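Local coordinates for autoinducer 2-binding protein LsrB (Clostridium saccharobutylicum DSM 13864, PDB 6DSP), which binds the quorum-sensing signal autoinducer-2 as a cyclic tetrahydroxy-tetrahydrofuran, acting as a receptor of the periplasmic-binding-protein family, at residues W50-D55 against G280-Y285; A153-W158 against Q187-D192; H159-T164 against S196-E201; L240-V245 against I264-G269; N312-P317 against V328-E333. All blocks are in the same frame, centred on the assembly; numbering follows the deposited sequence.

Contact 1 of 5, residues W50-D55 against G280-Y285; sequences WGFKVD and GCYMAY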
# COMPACT_ATOMS: atom_id res chain seq x y z
N TRP A 50 -13.10 19.29 8.28
CA TRP A 50 -12.39 20.33 7.55
C TRP A 50 -13.30 21.18 6.68
O TRP A 50 -12.90 22.26 6.27
CB TRP A 50 -11.32 19.70 6.68
CG TRP A 50 -10.16 19.10 7.44
CD1 TRP A 50 -9.61 19.57 8.60
CD2 TRP A 50 -9.41 17.93 7.07
NE1 TRP A 50 -8.56 18.75 8.98
CE2 TRP A 50 -8.41 17.75 8.05
CE3 TRP A 50 -9.48 17.02 6.01
CZ2 TRP A 50 -7.49 16.68 8.01
CZ3 TRP A 50 -8.55 15.97 5.95
CH2 TRP A 50 -7.57 15.82 6.95
N GLY A 51 -14.51 20.70 6.38
CA GLY A 51 -15.45 21.50 5.60
C GLY A 51 -15.37 21.37 4.10
O GLY A 51 -15.67 22.34 3.39
N PHE A 52 -14.97 20.21 3.57
CA PHE A 52 -15.04 19.99 2.14
C PHE A 52 -15.53 18.57 1.90
O PHE A 52 -15.58 17.75 2.81
CB PHE A 52 -13.70 20.28 1.45
CG PHE A 52 -12.58 19.34 1.83
CD1 PHE A 52 -11.72 19.64 2.87
CD2 PHE A 52 -12.38 18.16 1.11
CE1 PHE A 52 -10.67 18.78 3.22
CE2 PHE A 52 -11.32 17.29 1.43
CZ PHE A 52 -10.46 17.60 2.49
N LYS A 53 -15.91 18.30 0.66
CA LYS A 53 -16.48 17.02 0.28
C LYS A 53 -15.42 16.10 -0.31
O LYS A 53 -14.61 16.51 -1.15
CB LYS A 53 -17.56 17.22 -0.78
CG LYS A 53 -18.26 15.95 -1.17
CD LYS A 53 -18.96 15.36 0.05
CE LYS A 53 -19.53 13.97 -0.22
NZ LYS A 53 -20.35 13.54 0.95
N VAL A 54 -15.45 14.84 0.10
CA VAL A 54 -14.67 13.78 -0.53
C VAL A 54 -15.65 12.82 -1.18
O VAL A 54 -16.48 12.21 -0.50
CB VAL A 54 -13.80 13.05 0.50
CG1 VAL A 54 -13.15 11.81 -0.16
CG2 VAL A 54 -12.74 14.00 1.03
N ASP A 55 -15.57 12.72 -2.51
CA ASP A 55 -16.38 11.80 -3.29
C ASP A 55 -15.56 10.54 -3.56
O ASP A 55 -14.66 10.55 -4.40
CB ASP A 55 -16.84 12.48 -4.58
CG ASP A 55 -17.68 11.57 -5.47
OD1 ASP A 55 -18.11 10.49 -5.02
OD2 ASP A 55 -17.93 11.96 -6.62
N GLY A 280 -4.09 12.73 2.14
CA GLY A 280 -4.06 12.88 0.69
C GLY A 280 -5.16 13.81 0.21
O GLY A 280 -4.93 14.69 -0.62
N CYS A 281 -6.36 13.62 0.74
CA CYS A 281 -7.46 14.49 0.36
C CYS A 281 -7.26 15.91 0.85
O CYS A 281 -7.60 16.86 0.14
CB CYS A 281 -8.78 13.93 0.89
SG CYS A 281 -9.28 12.40 0.06
N TYR A 282 -6.67 16.08 2.04
CA TYR A 282 -6.38 17.43 2.52
C TYR A 282 -5.39 18.15 1.60
O TYR A 282 -5.58 19.34 1.28
CB TYR A 282 -5.82 17.42 3.95
CG TYR A 282 -5.72 18.84 4.46
CD1 TYR A 282 -6.80 19.45 5.07
CD2 TYR A 282 -4.56 19.59 4.27
CE1 TYR A 282 -6.74 20.77 5.50
CE2 TYR A 282 -4.48 20.93 4.70
CZ TYR A 282 -5.58 21.51 5.32
OH TYR A 282 -5.56 22.81 5.78
N MET A 283 -4.32 17.47 1.18
CA MET A 283 -3.35 18.11 0.29
C MET A 283 -4.01 18.53 -1.01
O MET A 283 -3.74 19.62 -1.53
CB MET A 283 -2.17 17.18 0.03
CG MET A 283 -1.33 16.90 1.31
SD MET A 283 -0.75 18.40 2.20
CE MET A 283 0.24 19.16 0.90
N ALA A 284 -4.86 17.66 -1.58
CA ALA A 284 -5.59 18.02 -2.80
C ALA A 284 -6.47 19.24 -2.58
O ALA A 284 -6.47 20.16 -3.40
CB ALA A 284 -6.41 16.83 -3.25
N TYR A 285 -7.21 19.28 -1.47
CA TYR A 285 -8.08 20.40 -1.14
C TYR A 285 -7.28 21.67 -0.92
O TYR A 285 -7.66 22.75 -1.38
CB TYR A 285 -8.86 20.05 0.12
CG TYR A 285 -9.37 21.23 0.90
CD1 TYR A 285 -10.53 21.89 0.52
CD2 TYR A 285 -8.73 21.65 2.06
CE1 TYR A 285 -11.02 22.98 1.25
CE2 TYR A 285 -9.20 22.73 2.80
CZ TYR A 285 -10.34 23.39 2.38
OH TYR A 285 -10.81 24.45 3.12
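C281 O accepts the helical bond from Y285 N (2.9 Å), and F52 packs against this same turn, its CZ approaching the carbonyl obliquely. With F52 CG held between its own backbone N and carbonyl carbon (chi1 66°), the ring is set against Y285 and lies nearly flat on it as an offset stack, centroids 4.2 Å apart and planes at 9°. Y285 CB stands over the centre of the F52 ring in a CH-pi contact, and F52 CD1 in turn lies over the Y285 ring. W50 and Y282 meet edge-to-face instead: Y282 presents CD1 to the middle of the indole face, 3.6 Å from W50 CD2, with the six-membered ring and tyrosine planes at 64°. The indole W50 NE1 is bound to P302 O. Both methyls of V54 rest on C281 SG, CG1 at 3.9 Å. Helix 273-288 thereby covers the end of helix 34-50 and edge strand 53-56, the helix-on-sheet layering of an alpha/beta lobe in periplasmic binding proteins.

Contact 2 of 5, residues A153-W158 against Q187-D192; sequences AIKYCW and QNVAPD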
# COMPACT_ATOMS: atom_id res chain seq x y z
N ALA A 153 18.86 -21.79 5.46
CA ALA A 153 18.59 -21.54 4.05
C ALA A 153 17.08 -21.41 3.86
O ALA A 153 16.41 -22.26 3.26
CB ALA A 153 19.19 -22.64 3.18
N ILE A 154 16.54 -20.33 4.43
CA ILE A 154 15.09 -20.08 4.43
C ILE A 154 14.58 -20.02 3.00
O ILE A 154 15.07 -19.22 2.19
CB ILE A 154 14.80 -18.76 5.18
CG1 ILE A 154 15.20 -18.81 6.67
CG2 ILE A 154 13.34 -18.27 4.96
CD1 ILE A 154 14.51 -19.91 7.47
N LYS A 155 13.57 -20.82 2.69
CA LYS A 155 12.92 -20.82 1.39
C LYS A 155 11.74 -19.85 1.43
O LYS A 155 10.90 -19.92 2.34
CB LYS A 155 12.41 -22.23 1.06
CG LYS A 155 13.53 -23.19 0.69
CD LYS A 155 12.98 -24.54 0.24
CE LYS A 155 14.08 -25.41 -0.32
NZ LYS A 155 13.60 -26.69 -0.87
N TYR A 156 11.71 -18.92 0.49
CA TYR A 156 10.67 -17.90 0.55
C TYR A 156 10.27 -17.45 -0.85
O TYR A 156 10.93 -17.75 -1.85
CB TYR A 156 11.14 -16.68 1.37
CG TYR A 156 12.12 -15.84 0.60
CD1 TYR A 156 13.48 -16.18 0.52
CD2 TYR A 156 11.69 -14.70 -0.07
CE1 TYR A 156 14.35 -15.41 -0.22
CE2 TYR A 156 12.57 -13.94 -0.80
CZ TYR A 156 13.86 -14.29 -0.90
OH TYR A 156 14.72 -13.51 -1.63
N CYS A 157 9.18 -16.69 -0.90
CA CYS A 157 8.85 -15.94 -2.12
C CYS A 157 7.94 -14.79 -1.74
O CYS A 157 7.50 -14.68 -0.59
CB CYS A 157 8.19 -16.82 -3.20
SG CYS A 157 6.50 -17.35 -2.88
N TRP A 158 7.65 -13.95 -2.74
CA TRP A 158 6.74 -12.82 -2.61
C TRP A 158 5.42 -13.13 -3.33
O TRP A 158 5.42 -13.76 -4.40
CB TRP A 158 7.35 -11.56 -3.24
CG TRP A 158 8.61 -11.08 -2.61
CD1 TRP A 158 9.86 -11.64 -2.74
CD2 TRP A 158 8.77 -9.92 -1.79
NE1 TRP A 158 10.77 -10.90 -2.01
CE2 TRP A 158 10.13 -9.84 -1.43
CE3 TRP A 158 7.89 -8.94 -1.33
CZ2 TRP A 158 10.62 -8.83 -0.60
CZ3 TRP A 158 8.36 -7.94 -0.52
CH2 TRP A 158 9.72 -7.87 -0.17
N GLN A 187 16.73 -18.54 0.07
CA GLN A 187 16.52 -18.96 -1.31
C GLN A 187 15.14 -18.51 -1.73
O GLN A 187 14.13 -18.95 -1.17
CB GLN A 187 16.60 -20.48 -1.42
CG GLN A 187 17.97 -21.03 -1.01
CD GLN A 187 18.03 -22.55 -1.07
OE1 GLN A 187 17.10 -23.19 -1.56
NE2 GLN A 187 19.12 -23.12 -0.58
N ASN A 188 15.09 -17.67 -2.76
CA ASN A 188 13.80 -17.27 -3.31
C ASN A 188 13.37 -18.40 -4.25
O ASN A 188 13.99 -18.61 -5.31
CB ASN A 188 13.92 -15.94 -4.04
CG ASN A 188 12.58 -15.43 -4.53
OD1 ASN A 188 11.69 -16.22 -4.83
ND2 ASN A 188 12.42 -14.12 -4.61
N VAL A 189 12.35 -19.15 -3.85
CA VAL A 189 11.93 -20.32 -4.62
C VAL A 189 11.05 -19.97 -5.81
O VAL A 189 10.67 -20.87 -6.58
CB VAL A 189 11.29 -21.41 -3.73
CG1 VAL A 189 12.27 -21.87 -2.70
CG2 VAL A 189 10.02 -20.91 -3.03
N ALA A 190 10.67 -18.70 -5.99
CA ALA A 190 9.81 -18.29 -7.11
C ALA A 190 10.13 -16.84 -7.43
O ALA A 190 9.35 -15.92 -7.13
CB ALA A 190 8.33 -18.49 -6.76
N PRO A 191 11.28 -16.59 -8.05
CA PRO A 191 11.72 -15.19 -8.26
C PRO A 191 10.82 -14.37 -9.17
O PRO A 191 10.89 -13.14 -9.10
CB PRO A 191 13.14 -15.32 -8.82
CG PRO A 191 13.33 -16.74 -9.17
CD PRO A 191 12.28 -17.58 -8.49
N ASP A 192 9.96 -14.98 -9.99
CA ASP A 192 9.01 -14.20 -10.78
C ASP A 192 7.96 -13.52 -9.90
O ASP A 192 7.31 -12.57 -10.35
CB ASP A 192 8.22 -15.12 -11.72
CG ASP A 192 9.00 -15.53 -12.96
OD1 ASP A 192 10.11 -15.03 -13.20
OD2 ASP A 192 8.45 -16.37 -13.71
O HOH W 1 9.33 -13.95 -5.12
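Y156 and N188 meet across adjoining parallel strands of the beta-alpha-beta unit made by strand 155-160, helix 166-182 and strand 187-195. The backbone ladder runs from Q187 N to I154 O (2.8 Å), from Y156 N to Q187 O and from V189 N to Y156 O (2.8 Å). A chi1 of 75° swings the Y156 ring over N188, whose CA makes a CH-pi contact 4.0 Å from the centroid, offset toward the rim. N188 CB also touches Y156 CZ, with ring and amide planes 45° apart. E176 of helix 166-182 gathers the polar ends: OE1 bonds Y156 OH and W158 NE1, OE2 bonds N188 ND2. On the other face K155 and Q187 run side by side as extended chains, the lysine NZ going on to a salt bridge with D216, while V189 CG1 crosses against K155 CB and CG. N188 CG is anti to its backbone N (chi1 -175°), and OD1 accepts from A190 N (2.9 Å), an Asx turn. One water oxygen accepts from both W158 N, at 2.9 Å, and N188 ND2, at 3.1 Å.

Contact 3 of 5, residues H159-T164 against S196-E201; sequences HYSNAT and SNQDAE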
# COMPACT_ATOMS: atom_id res chain seq x y z
N HIS A 159 4.31 -12.72 -2.72
CA HIS A 159 2.95 -12.87 -3.28
C HIS A 159 2.27 -11.52 -3.13
O HIS A 159 2.02 -11.07 -2.00
CB HIS A 159 2.19 -13.97 -2.52
CG HIS A 159 0.74 -14.09 -2.91
ND1 HIS A 159 -0.14 -14.92 -2.24
CD2 HIS A 159 0.01 -13.47 -3.88
CE1 HIS A 159 -1.35 -14.80 -2.78
NE2 HIS A 159 -1.29 -13.93 -3.77
N TYR A 160 2.02 -10.84 -4.25
CA TYR A 160 1.37 -9.53 -4.16
C TYR A 160 0.46 -9.35 -5.38
O TYR A 160 0.02 -10.32 -5.99
CB TYR A 160 2.38 -8.42 -3.85
CG TYR A 160 3.56 -8.23 -4.77
CD1 TYR A 160 4.69 -9.04 -4.67
CD2 TYR A 160 3.57 -7.19 -5.69
CE1 TYR A 160 5.82 -8.78 -5.45
CE2 TYR A 160 4.69 -6.95 -6.48
CZ TYR A 160 5.80 -7.76 -6.35
OH TYR A 160 6.92 -7.52 -7.09
N SER A 161 0.14 -8.09 -5.69
CA SER A 161 -0.93 -7.82 -6.66
C SER A 161 -0.51 -8.04 -8.10
O SER A 161 -1.16 -8.80 -8.82
CB SER A 161 -1.47 -6.41 -6.45
OG SER A 161 -0.46 -5.43 -6.67
N ASN A 162 0.50 -7.32 -8.58
CA ASN A 162 0.84 -7.36 -9.99
C ASN A 162 2.25 -6.82 -10.18
O ASN A 162 2.81 -6.16 -9.30
CB ASN A 162 -0.22 -6.62 -10.85
CG ASN A 162 -0.13 -5.09 -10.69
OD1 ASN A 162 0.84 -4.48 -11.08
ND2 ASN A 162 -1.16 -4.47 -10.07
N ALA A 163 2.80 -7.06 -11.38
CA ALA A 163 4.20 -6.83 -11.68
C ALA A 163 4.52 -5.37 -12.00
O ALA A 163 5.70 -5.04 -12.15
CB ALA A 163 4.63 -7.68 -12.87
N THR A 164 3.51 -4.47 -12.12
CA THR A 164 3.81 -3.10 -12.54
C THR A 164 3.45 -2.03 -11.52
O THR A 164 3.99 -0.94 -11.62
CB THR A 164 3.14 -2.74 -13.87
OG1 THR A 164 1.73 -2.70 -13.69
CG2 THR A 164 3.51 -3.75 -14.93
N SER A 196 -1.85 -12.03 -7.55
CA SER A 196 -3.27 -12.35 -7.44
C SER A 196 -4.20 -11.19 -7.77
O SER A 196 -5.43 -11.33 -7.65
CB SER A 196 -3.63 -13.00 -6.10
OG SER A 196 -3.10 -12.26 -5.01
N ASN A 197 -3.66 -10.08 -8.26
CA ASN A 197 -4.45 -9.08 -8.97
C ASN A 197 -5.50 -8.40 -8.10
O ASN A 197 -6.47 -7.84 -8.63
CB ASN A 197 -5.06 -9.66 -10.25
CG ASN A 197 -4.00 -10.31 -11.09
OD1 ASN A 197 -3.09 -9.65 -11.53
ND2 ASN A 197 -4.09 -11.61 -11.29
N GLN A 198 -5.30 -8.43 -6.79
CA GLN A 198 -6.22 -7.85 -5.81
C GLN A 198 -7.61 -8.46 -5.88
O GLN A 198 -8.58 -7.82 -5.46
CB GLN A 198 -6.24 -6.32 -5.88
CG GLN A 198 -4.85 -5.76 -5.67
CD GLN A 198 -4.77 -4.27 -5.76
OE1 GLN A 198 -4.52 -3.73 -6.84
NE2 GLN A 198 -5.03 -3.61 -4.66
N ASP A 199 -7.72 -9.67 -6.40
CA ASP A 199 -8.99 -10.38 -6.44
C ASP A 199 -9.02 -11.34 -5.25
O ASP A 199 -8.17 -12.22 -5.15
CB ASP A 199 -9.08 -11.12 -7.77
CG ASP A 199 -10.40 -11.79 -7.92
OD1 ASP A 199 -10.64 -12.80 -7.25
OD2 ASP A 199 -11.25 -11.22 -8.61
N ALA A 200 -9.99 -11.16 -4.35
CA ALA A 200 -9.99 -11.89 -3.10
C ALA A 200 -10.03 -13.40 -3.33
O ALA A 200 -9.29 -14.15 -2.68
CB ALA A 200 -11.14 -11.40 -2.22
N GLU A 201 -10.88 -13.87 -4.24
CA GLU A 201 -10.95 -15.31 -4.48
C GLU A 201 -9.67 -15.82 -5.15
O GLU A 201 -9.18 -16.91 -4.82
CB GLU A 201 -12.20 -15.68 -5.29
CG GLU A 201 -13.56 -15.36 -4.61
CD GLU A 201 -13.89 -16.24 -3.42
OE1 GLU A 201 -14.95 -16.90 -3.40
OE2 GLU A 201 -13.10 -16.29 -2.48
O HOH W 2 -1.80 -2.97 -6.63
O HOH W 3 -3.65 -5.47 -8.95
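H159 NE2 and S196 OG share a hydrogen bond of 2.8 Å, made at the edge of the imidazole and moderately bent (148°). H159 CG is anti to its backbone N (chi1 174°), which carries the ring out to S196, and ND1 is bonded to Q231 OE1; a partner on each ring nitrogen should fix the rotation of the ring. Two backbone bonds follow: S196 N donates to Y160 O (3.0 Å), and N197 N donates to S161 O (2.9 Å), in the carbonyl plane on a lone pair. S196 to D199 form a type I' turn, with N197 and Q198 both at positive phi, closed by D199 N to S196 O. D199 then N-caps helix 200-213, its OD1 taking Q202 N. N162 OD1 accepts from T164 N, an Asx turn, and from V165 N. Farther out, two waters join the segments. One accepts from N162 ND2 and donates to Q198 OE1, 2.9 Å away; the other donates to S161 OG (2.8 Å) and more weakly to Q198 OE1. S161 OG also bonds the pocket residue Q168. Apolar packing is small: S161 CB lies 3.5 Å from Q198 CG, and Q198 extends beyond CG to about 4 Å from the bound autoinducer-2. Two waters donating to OE1, one of them weakly, would bias the rotation of the Q198 amide beside the ligand.

Contact 4 of 5, residues L240-V245 against I264-G269; sequences LTAKNV and ILTRWG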
# COMPACT_ATOMS: atom_id res chain seq x y z
N LEU A 240 -2.78 -25.81 7.80
CA LEU A 240 -1.53 -25.31 8.35
C LEU A 240 -1.78 -24.25 9.40
O LEU A 240 -2.82 -23.58 9.42
CB LEU A 240 -0.67 -24.70 7.25
CG LEU A 240 -0.38 -25.61 6.05
CD1 LEU A 240 0.45 -24.89 5.02
CD2 LEU A 240 0.31 -26.90 6.46
N THR A 241 -0.79 -24.08 10.28
CA THR A 241 -0.76 -22.99 11.24
C THR A 241 0.58 -22.27 11.12
O THR A 241 1.45 -22.63 10.31
CB THR A 241 -0.88 -23.50 12.67
OG1 THR A 241 0.34 -24.18 13.01
CG2 THR A 241 -2.07 -24.42 12.81
N ALA A 242 0.73 -21.21 11.94
CA ALA A 242 1.99 -20.47 12.00
C ALA A 242 3.16 -21.37 12.40
O ALA A 242 4.31 -21.01 12.15
CB ALA A 242 1.85 -19.35 13.03
N LYS A 243 2.90 -22.54 12.99
CA LYS A 243 4.00 -23.44 13.30
C LYS A 243 4.54 -24.16 12.07
O LYS A 243 5.68 -24.65 12.11
CB LYS A 243 3.56 -24.43 14.39
CG LYS A 243 3.33 -23.72 15.71
CD LYS A 243 4.59 -22.91 16.09
CE LYS A 243 4.67 -22.59 17.57
NZ LYS A 243 5.84 -21.71 17.82
N ASN A 244 3.75 -24.26 11.00
CA ASN A 244 4.16 -24.95 9.78
C ASN A 244 4.85 -24.03 8.80
O ASN A 244 5.82 -24.45 8.16
CB ASN A 244 2.94 -25.52 9.05
CG ASN A 244 2.20 -26.54 9.88
OD1 ASN A 244 1.07 -26.31 10.31
ND2 ASN A 244 2.81 -27.70 10.08
N VAL A 245 4.37 -22.80 8.66
CA VAL A 245 4.84 -21.89 7.62
C VAL A 245 4.67 -20.47 8.13
O VAL A 245 3.74 -20.19 8.90
CB VAL A 245 4.07 -22.12 6.30
CG1 VAL A 245 2.56 -21.79 6.48
CG2 VAL A 245 4.67 -21.28 5.18
N ILE A 264 -3.09 -18.84 12.52
CA ILE A 264 -2.63 -19.06 11.16
C ILE A 264 -1.37 -18.24 10.89
O ILE A 264 -0.53 -18.66 10.09
CB ILE A 264 -3.73 -18.73 10.12
CG1 ILE A 264 -5.02 -19.49 10.44
CG2 ILE A 264 -3.24 -19.02 8.70
CD1 ILE A 264 -4.82 -20.99 10.49
N LEU A 265 -1.27 -17.03 11.47
CA LEU A 265 -0.06 -16.23 11.34
C LEU A 265 0.16 -15.49 12.65
O LEU A 265 -0.77 -15.20 13.40
CB LEU A 265 -0.09 -15.23 10.15
CG LEU A 265 -0.84 -13.90 10.35
CD1 LEU A 265 -0.54 -12.94 9.19
CD2 LEU A 265 -2.34 -14.11 10.45
N THR A 266 1.41 -15.10 12.86
CA THR A 266 1.80 -14.43 14.09
C THR A 266 1.80 -12.92 13.97
O THR A 266 1.49 -12.23 14.94
CB THR A 266 3.23 -14.88 14.46
OG1 THR A 266 3.26 -16.31 14.56
CG2 THR A 266 3.68 -14.26 15.77
N ARG A 267 2.15 -12.37 12.80
CA ARG A 267 2.58 -10.98 12.75
C ARG A 267 2.40 -10.46 11.33
O ARG A 267 2.72 -11.16 10.37
CB ARG A 267 4.07 -10.92 13.15
CG ARG A 267 4.71 -9.55 13.03
CD ARG A 267 6.18 -9.63 13.49
NE ARG A 267 6.34 -9.75 14.94
CZ ARG A 267 6.57 -10.90 15.59
NH1 ARG A 267 6.65 -12.05 14.92
NH2 ARG A 267 6.72 -10.88 16.91
N TRP A 268 1.92 -9.23 11.22
CA TRP A 268 1.82 -8.53 9.93
C TRP A 268 1.85 -7.05 10.26
O TRP A 268 1.90 -6.68 11.43
CB TRP A 268 0.54 -8.95 9.17
CG TRP A 268 -0.72 -8.37 9.74
CD1 TRP A 268 -1.43 -7.33 9.22
CD2 TRP A 268 -1.43 -8.80 10.91
NE1 TRP A 268 -2.52 -7.07 10.00
CE2 TRP A 268 -2.54 -7.94 11.06
CE3 TRP A 268 -1.21 -9.81 11.87
CZ2 TRP A 268 -3.44 -8.05 12.13
CZ3 TRP A 268 -2.12 -9.93 12.94
CH2 TRP A 268 -3.21 -9.05 13.05
N GLY A 269 1.83 -6.20 9.23
CA GLY A 269 1.93 -4.78 9.46
C GLY A 269 1.00 -3.93 8.63
O GLY A 269 0.36 -4.40 7.67
O HOH W 4 2.00 -18.12 9.18
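I264 CD1 abuts L240 O at 3.4 Å, and A242 CB points toward 264-269, resting against T266 OG1 (3.7 Å) and L265 CA (4.0 Å). I264 CG1 is anti to its carbonyl carbon, and the second turn (chi2 -57°) brings CD1 back to the L240 carbonyl although CB leads away. A242 N lies near I264 O, but the angle is too poor for a hydrogen bond; a backbone bond links A242 with G263. I264 O is served by a water that donates to it at 2.7 Å and also donates to V245 O, so a single water bridges the two carbonyls. The touching parts, 240-242 and 264-266, run in nearly the same direction, 10° apart. They join the loop leading from helix 227-237 into edge strand 246-249 of the four-stranded parallel sheet to the passage between helix 257-261 and strand 268-270. A242 sits in a compact turn: T241 OG1 accepts from K243 N (3.0 Å), an ST turn, while T241 N donates to N244 OD1 (2.9 Å) in the plane of the amide on a lone pair. N244 N returns a bond to T241 O. I264 also packs on A232, A235 and Q236 of helix 227-237. T266 touches S141 and E144 of helix 127-144.

Contact 5 of 5, residues N312-P317 against V328-E333; sequences NSVLDP and VVLLPE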
# COMPACT_ATOMS: atom_id res chain seq x y z
N ASN A 312 10.78 14.18 -4.49
CA ASN A 312 10.30 12.91 -5.04
C ASN A 312 11.31 11.78 -4.82
O ASN A 312 10.92 10.61 -4.70
CB ASN A 312 10.05 13.07 -6.53
CG ASN A 312 8.81 13.89 -6.79
OD1 ASN A 312 7.84 13.85 -6.03
ND2 ASN A 312 8.86 14.67 -7.86
N SER A 313 12.60 12.11 -4.77
CA SER A 313 13.60 11.07 -4.63
C SER A 313 13.59 10.39 -3.26
O SER A 313 14.27 9.36 -3.12
CB SER A 313 14.98 11.64 -4.94
OG SER A 313 15.28 12.74 -4.10
N VAL A 314 12.81 10.85 -2.27
CA VAL A 314 12.66 10.03 -1.06
C VAL A 314 12.02 8.69 -1.35
O VAL A 314 12.20 7.74 -0.57
CB VAL A 314 11.93 10.78 0.09
CG1 VAL A 314 12.62 12.08 0.43
CG2 VAL A 314 10.42 10.97 -0.18
N LEU A 315 11.24 8.57 -2.43
CA LEU A 315 10.64 7.30 -2.79
C LEU A 315 11.39 6.54 -3.89
O LEU A 315 11.03 5.39 -4.19
CB LEU A 315 9.18 7.51 -3.23
CG LEU A 315 8.22 8.09 -2.17
CD1 LEU A 315 6.80 8.14 -2.74
CD2 LEU A 315 8.23 7.30 -0.89
N ASP A 316 12.40 7.15 -4.51
CA ASP A 316 13.13 6.54 -5.61
C ASP A 316 14.36 7.42 -5.83
O ASP A 316 14.21 8.53 -6.28
CB ASP A 316 12.28 6.52 -6.90
CG ASP A 316 13.01 5.88 -8.08
OD1 ASP A 316 14.24 5.67 -7.99
OD2 ASP A 316 12.35 5.56 -9.09
N PRO A 317 15.56 6.95 -5.51
CA PRO A 317 16.73 7.82 -5.63
C PRO A 317 16.97 8.29 -7.05
O PRO A 317 17.69 9.28 -7.23
CB PRO A 317 17.87 6.94 -5.12
CG PRO A 317 17.28 5.76 -4.55
CD PRO A 317 15.88 5.62 -4.97
N VAL A 328 6.55 14.79 -1.97
CA VAL A 328 6.02 13.65 -1.22
C VAL A 328 5.86 14.04 0.25
O VAL A 328 6.76 14.65 0.85
CB VAL A 328 7.01 12.47 -1.34
CG1 VAL A 328 6.61 11.30 -0.42
CG2 VAL A 328 7.18 12.02 -2.78
N VAL A 329 4.75 13.62 0.85
CA VAL A 329 4.56 13.69 2.30
C VAL A 329 4.60 12.25 2.80
O VAL A 329 3.90 11.39 2.26
CB VAL A 329 3.22 14.36 2.64
CG1 VAL A 329 2.91 14.20 4.12
CG2 VAL A 329 3.25 15.83 2.24
N LEU A 330 5.42 11.99 3.82
CA LEU A 330 5.58 10.66 4.40
C LEU A 330 4.83 10.53 5.72
O LEU A 330 4.93 11.41 6.59
CB LEU A 330 7.08 10.41 4.67
CG LEU A 330 7.91 10.19 3.40
CD1 LEU A 330 9.42 10.33 3.66
CD2 LEU A 330 7.58 8.86 2.74
N LEU A 331 4.13 9.41 5.91
CA LEU A 331 3.59 9.13 7.23
C LEU A 331 4.72 8.96 8.24
O LEU A 331 5.75 8.34 7.92
CB LEU A 331 2.80 7.83 7.20
CG LEU A 331 1.50 7.85 6.40
CD1 LEU A 331 0.78 6.54 6.66
CD2 LEU A 331 0.62 9.05 6.77
N PRO A 332 4.56 9.47 9.46
CA PRO A 332 5.63 9.36 10.46
C PRO A 332 5.81 7.98 11.06
O PRO A 332 6.85 7.73 11.69
CB PRO A 332 5.21 10.37 11.54
CG PRO A 332 3.75 10.46 11.43
CD PRO A 332 3.46 10.32 9.94
N GLU A 333 4.84 7.09 10.96
CA GLU A 333 5.03 5.80 11.60
C GLU A 333 4.30 4.70 10.84
O GLU A 333 3.34 4.96 10.11
CB GLU A 333 4.68 5.79 13.09
CG GLU A 333 3.22 5.69 13.38
CD GLU A 333 2.93 5.88 14.86
OE1 GLU A 333 3.85 6.27 15.61
OE2 GLU A 333 1.77 5.64 15.27
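V328 packs against V314 and L315. V314 CG2 meets V328 CG1 at 3.8 Å, the two side chains sliding past each other in opposite directions. The same V314 CG2 also reaches L330 CD1 (4.0 Å). L315 crosses V328 at a slant, its CD1 3.9 Å from V328 CG2, and passes antiparallel to L330 with the CD2 methyls 4.0 Å apart. V328 CG1 is anti to the backbone N (chi1 173°); in this rotamer CG1 meets V314 and L315, and CG2 meets L315 and N312. Among polar groups, N312 OD1 lies beside V328 CG2 at 3.8 Å but finds its bond in R118 NH2, while N312 ND2 binds S326 OG just ahead of the strand; the amide is thus held at both ends. The chain begins a 3-10 turn at N312, with L315 N bonded to N312 O at 3.1 Å, and this turn delivers V314 and L315 to the same side. Backbone bonds tie V328 to M310 and V329 to M121 and S123, while the V329 side chain packs on M279 of helix 273-288. The arrangement packs the turn after strand 305-311 over strand 327-330, which is parallel to 120-123 and antiparallel to 305-311 in the mixed sheet of one lobe of this two-lobed binding-protein fold.

Overall arrangement
Contacts 1 and 5 both reach the eight-stranded mixed sheet, their centres 21 Å apart and nearest atoms about 5 Å. Contacts 2 and 3 share strand 155-160 of the four-stranded parallel sheet, centres 18 Å apart, and contact 4 approaches contact 2 to about 7 Å between nearest atoms. Contacts 1 and 2 are remote, 42 Å between centres on opposite sides of the chain's centre. The ligand lies closest to contact 3, the Q198 side chain being about 4 Å from it, against about 10 Å for W158 in contact 2. Strand 268-270, which ends in pocket residue L270, leads by W271 into helix 273-288 of contact 1.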